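Local coordinates for tubulin-like protein CetZ (Methanosaeta thermophila, PDB 3ZID) that binds GTP and probably hydrolyses it as a tubulin/FtsZ-type GTPase of the archaeal cytoskeleton, and is thought to take part in cell shape control, at residues T110-G115 with V142-E147. Residues are numbered along the deposited sequence; the frame is centred on the assembly and turned at random.
Sequences TSVSGG and VLPFRE. With GDP (guanosine-5'-diphosphate), chain C.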
ATOM      1  N   THR A 110       2.769  -1.689  -4.568  1.00 19.24           N
ATOM      2  CA  THR A 110       2.032  -2.599  -5.412  1.00 21.92           C
ATOM      3  C   THR A 110       0.575  -2.704  -4.948  1.00 17.59           C
ATOM      4  O   THR A 110       0.258  -2.445  -3.779  1.00 15.97           O
ATOM      5  CB  THR A 110       2.675  -4.023  -5.382  1.00 24.72           C
ATOM      6  OG1 THR A 110       1.880  -4.912  -6.163  1.00 28.36           O
ATOM      7  CG2 THR A 110       2.708  -4.573  -3.966  1.00 27.36           C
ATOM      8  N   SER A 111      -0.309  -3.117  -5.858  1.00 18.98           N
ATOM      9  CA  SER A 111      -1.607  -3.640  -5.434  1.00 18.44           C
ATOM     10  C   SER A 111      -1.429  -5.099  -5.016  1.00 18.49           C
ATOM     11  O   SER A 111      -0.483  -5.774  -5.439  1.00 21.32           O
ATOM     12  CB  SER A 111      -2.649  -3.551  -6.556  1.00 29.15           C
ATOM     13  OG  SER A 111      -2.390  -4.479  -7.589  1.00 32.23           O
ATOM     14  N   VAL A 112      -2.335  -5.591  -4.192  1.00 17.63           N
ATOM     15  CA  VAL A 112      -2.256  -6.959  -3.758  1.00 22.89           C
ATOM     16  C   VAL A 112      -3.110  -7.866  -4.637  1.00 21.83           C
ATOM     17  O   VAL A 112      -3.051  -9.070  -4.480  1.00 25.26           O
ATOM     18  CB  VAL A 112      -2.671  -7.120  -2.281  1.00 22.71           C
ATOM     19  CG1 VAL A 112      -1.778  -6.270  -1.409  1.00 23.62           C
ATOM     20  CG2 VAL A 112      -4.123  -6.733  -2.081  1.00 20.37           C
ATOM     21  N   SER A 113      -3.873  -7.283  -5.563  1.00 23.05           N
ATOM     22  CA  SER A 113      -4.904  -8.001  -6.334  1.00 23.56           C
ATOM     23  C   SER A 113      -4.539  -8.409  -7.760  1.00 24.94           C
ATOM     24  O   SER A 113      -5.173  -9.290  -8.336  1.00 33.23           O
ATOM     25  CB  SER A 113      -6.204  -7.196  -6.376  1.00 26.03           C
ATOM     26  OG  SER A 113      -6.849  -7.216  -5.119  1.00 32.14           O
ATOM     27  N   GLY A 114      -3.538  -7.775  -8.344  1.00 17.53           N
ATOM     28  CA  GLY A 114      -3.158  -8.131  -9.693  1.00 16.35           C
ATOM     29  C   GLY A 114      -2.279  -9.378  -9.699  1.00 23.38           C
ATOM     30  O   GLY A 114      -2.141 -10.085  -8.694  1.00 22.33           O
ATOM     31  N   GLY A 115      -1.673  -9.644 -10.844  1.00 25.74           N
ATOM     32  CA  GLY A 115      -0.840 -10.820 -11.007  1.00 23.60           C
ATOM     33  C   GLY A 115       0.635 -10.502 -10.875  1.00 20.49           C
ATOM     34  O   GLY A 115       1.406 -11.296 -10.342  1.00 26.00           O
ATOM     35  N   VAL A 142      -1.856  -1.883  -1.883  1.00 15.47           N
ATOM     36  CA  VAL A 142      -3.140  -1.318  -2.296  1.00 15.20           C
ATOM     37  C   VAL A 142      -4.241  -2.388  -2.412  1.00 21.59           C
ATOM     38  O   VAL A 142      -4.105  -3.336  -3.185  1.00 15.62           O
ATOM     39  CB  VAL A 142      -3.009  -0.570  -3.624  1.00 16.03           C
ATOM     40  CG1 VAL A 142      -4.355  -0.052  -4.064  1.00 15.26           C
ATOM     41  CG2 VAL A 142      -1.963   0.576  -3.499  1.00 13.56           C
ATOM     42  N   LEU A 143      -5.308  -2.234  -1.628  1.00 18.81           N
ATOM     43  CA  LEU A 143      -6.406  -3.216  -1.566  1.00 21.62           C
ATOM     44  C   LEU A 143      -7.443  -2.977  -2.639  1.00 16.53           C
ATOM     45  O   LEU A 143      -7.640  -1.830  -3.046  1.00 19.30           O
ATOM     46  CB  LEU A 143      -7.104  -3.144  -0.203  1.00 20.07           C
ATOM     47  CG  LEU A 143      -6.159  -3.167   0.987  1.00 22.40           C
ATOM     48  CD1 LEU A 143      -6.932  -3.007   2.275  1.00 22.47           C
ATOM     49  CD2 LEU A 143      -5.350  -4.453   0.981  1.00 22.80           C
ATOM     50  N   PRO A 144      -8.146  -4.043  -3.076  1.00 17.50           N
ATOM     51  CA  PRO A 144      -9.096  -3.934  -4.187  1.00 21.13           C
ATOM     52  C   PRO A 144     -10.359  -3.157  -3.840  1.00 22.72           C
ATOM     53  O   PRO A 144     -10.648  -2.942  -2.669  1.00 24.93           O
ATOM     54  CB  PRO A 144      -9.450  -5.403  -4.498  1.00 17.84           C
ATOM     55  CG  PRO A 144      -9.256  -6.110  -3.209  1.00 20.90           C
ATOM     56  CD  PRO A 144      -8.078  -5.419  -2.550  1.00 26.39           C
ATOM     57  N   PHE A 145     -11.072  -2.689  -4.863  1.00 30.73           N
ATOM     58  CA  PHE A 145     -12.452  -2.227  -4.689  1.00 27.92           C
ATOM     59  C   PHE A 145     -13.299  -3.403  -4.211  1.00 24.73           C
ATOM     60  O   PHE A 145     -13.052  -4.524  -4.611  1.00 29.86           O
ATOM     61  CB  PHE A 145     -13.024  -1.717  -6.001  1.00 20.31           C
ATOM     62  CG  PHE A 145     -12.338  -0.514  -6.534  1.00 26.41           C
ATOM     63  CD1 PHE A 145     -12.404   0.692  -5.861  1.00 22.92           C
ATOM     64  CD2 PHE A 145     -11.636  -0.581  -7.736  1.00 30.88           C
ATOM     65  CE1 PHE A 145     -11.778   1.814  -6.360  1.00 22.70           C
ATOM     66  CE2 PHE A 145     -11.016   0.533  -8.252  1.00 25.49           C
ATOM     67  CZ  PHE A 145     -11.084   1.742  -7.558  1.00 28.61           C
ATOM     68  N   ARG A 146     -14.258  -3.144  -3.330  1.00 42.61           N
ATOM     69  CA  ARG A 146     -15.130  -4.179  -2.753  1.00 56.73           C
ATOM     70  C   ARG A 146     -15.774  -5.105  -3.787  1.00 53.94           C
ATOM     71  O   ARG A 146     -15.766  -6.333  -3.637  1.00 54.24           O
ATOM     72  CB  ARG A 146     -16.210  -3.497  -1.906  1.00 68.28           C
ATOM     73  CG  ARG A 146     -17.263  -4.400  -1.265  1.00 73.73           C
ATOM     74  CD  ARG A 146     -18.146  -3.514  -0.396  1.00 76.18           C
ATOM     75  NE  ARG A 146     -17.418  -3.139   0.818  1.00 78.50           N
ATOM     76  CZ  ARG A 146     -17.638  -2.040   1.533  1.00 79.36           C
ATOM     77  NH1 ARG A 146     -18.546  -1.157   1.143  1.00 81.70           N
ATOM     78  NH2 ARG A 146     -16.919  -1.802   2.622  1.00 78.35           N
ATOM     79  N   GLU A 147     -16.317  -4.519  -4.845  1.00 47.98           N
ATOM     80  CA  GLU A 147     -17.019  -5.318  -5.830  1.00 53.94           C
ATOM     81  C   GLU A 147     -16.163  -5.543  -7.063  1.00 51.36           C
ATOM     82  O   GLU A 147     -16.673  -5.722  -8.164  1.00 47.67           O
ATOM     83  CB  GLU A 147     -18.376  -4.707  -6.185  1.00 64.09           C
ATOM     84  CG  GLU A 147     -19.414  -4.842  -5.071  1.00 76.70           C
ATOM     85  CD  GLU A 147     -20.633  -3.958  -5.287  1.00 85.71           C
ATOM     86  OE1 GLU A 147     -20.689  -3.260  -6.322  1.00 88.90           O
ATOM     87  OE2 GLU A 147     -21.529  -3.950  -4.414  1.00 88.90           O
TER
HETATM   88  PB  GDP C 999      -0.759  -6.063 -12.059  1.00 21.50           P
HETATM   89  O1B GDP C 999       0.071  -6.072 -10.787  1.00 19.75           O
HETATM   90  O2B GDP C 999      -0.158  -5.097 -13.061  1.00 20.81           O
HETATM   91  O3B GDP C 999      -0.778  -7.472 -12.625  1.00 21.17           O
HETATM   92  O3A GDP C 999      -2.276  -5.678 -11.709  1.00 30.29           O
HETATM   93  PA  GDP C 999      -2.702  -4.249 -11.113  1.00 21.73           P
HETATM   94  O1A GDP C 999      -3.434  -3.448 -12.132  1.00 19.00           O
HETATM   95  O2A GDP C 999      -1.554  -3.484 -10.493  1.00 22.06           O
HETATM   96  O5' GDP C 999      -3.655  -4.743  -9.939  1.00 25.02           O
HETATM   97  C5' GDP C 999      -5.052  -4.512 -10.043  1.00 26.63           C
HETATM   98  C4' GDP C 999      -5.521  -3.921  -8.721  1.00 22.92           C
HETATM   99  O4' GDP C 999      -4.899  -2.645  -8.564  1.00 18.04           O
HETATM  100  C3' GDP C 999      -7.005  -3.689  -8.787  1.00 15.33           C
HETATM  101  O3' GDP C 999      -7.483  -3.737  -7.445  1.00 22.01           O
HETATM  102  C2' GDP C 999      -7.089  -2.288  -9.329  1.00 21.96           C
HETATM  103  O2' GDP C 999      -8.298  -1.677  -8.893  1.00 20.99           O
HETATM  104  C1' GDP C 999      -5.895  -1.623  -8.673  1.00 19.80           C
HETATM  105  N9  GDP C 999      -5.267  -0.556  -9.453  1.00 18.52           N
HETATM  106  C8  GDP C 999      -4.831  -0.620 -10.726  1.00 17.14           C
HETATM  107  N7  GDP C 999      -4.245   0.549 -11.083  1.00 24.03           N
HETATM  108  C5  GDP C 999      -4.312   1.367 -10.013  1.00 17.03           C
HETATM  109  C6  GDP C 999      -3.872   2.728  -9.693  1.00 14.57           C
HETATM  110  O6  GDP C 999      -3.315   3.422 -10.553  1.00 21.86           O
HETATM  111  N1  GDP C 999      -4.114   3.193  -8.469  1.00 14.27           N
HETATM  112  C2  GDP C 999      -4.734   2.468  -7.529  1.00 17.84           C
HETATM  113  N2  GDP C 999      -4.942   3.032  -6.320  1.00 17.35           N
HETATM  114  N3  GDP C 999      -5.171   1.201  -7.732  1.00 18.13           N
HETATM  115  C4  GDP C 999      -4.973   0.623  -8.937  1.00 20.20           C
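Two nearly straight backbone hydrogen bonds join the ends of the parallel neighbours 105-111 and 136-143. Val142 N donates to Thr110 O at 2.9 Å (164° at the hydrogen), and Val112 N donates to Val142 O at 3.0 Å; both donors lie in the plane of the carbonyl they meet. Val142 thus gives and accepts one bond each, which sets it opposite Ser111, with both side chains on the same face of the sheet. Beside the second bond, Ser111 CA makes a CA-H...O contact with Val142 O.

Apolar contact continues beyond the paired residues. CG2 of Val112, placed between its own backbone N and carbonyl carbon, packs 4.0 Å from Leu143 CD2, the two side chains lying side by side, and also meets Pro144 CD. Ser113 OG sits against the Pro144 ring, 3.2 Å from CB, while its polar need is met by the carbonyl of Tyr152 in helix 150-165.

GDP lies across the C-terminal ends of the two strands, where Ser111 and Val142 point into the pocket beside helix 10-30. Ser111 OG, held between its backbone N and carbonyl carbon (chi1 71°), donates to O5' of GDP at 2.7 Å; Val142 CG1, anti to its backbone N, approaches the guanine amino group N2 at 3.9 Å. Gly114 brings its CA close to the bridging O3A, an approach its lack of a side chain permits, and Gly115 N donates to the beta-phosphate oxygen O3B at 2.9 Å. Phosphate binding by a glycine-rich turn between strand 105-111 and helix 117-131, within a beta-alpha-beta crossover, is the signature of the tubulin/FtsZ GTPase domain.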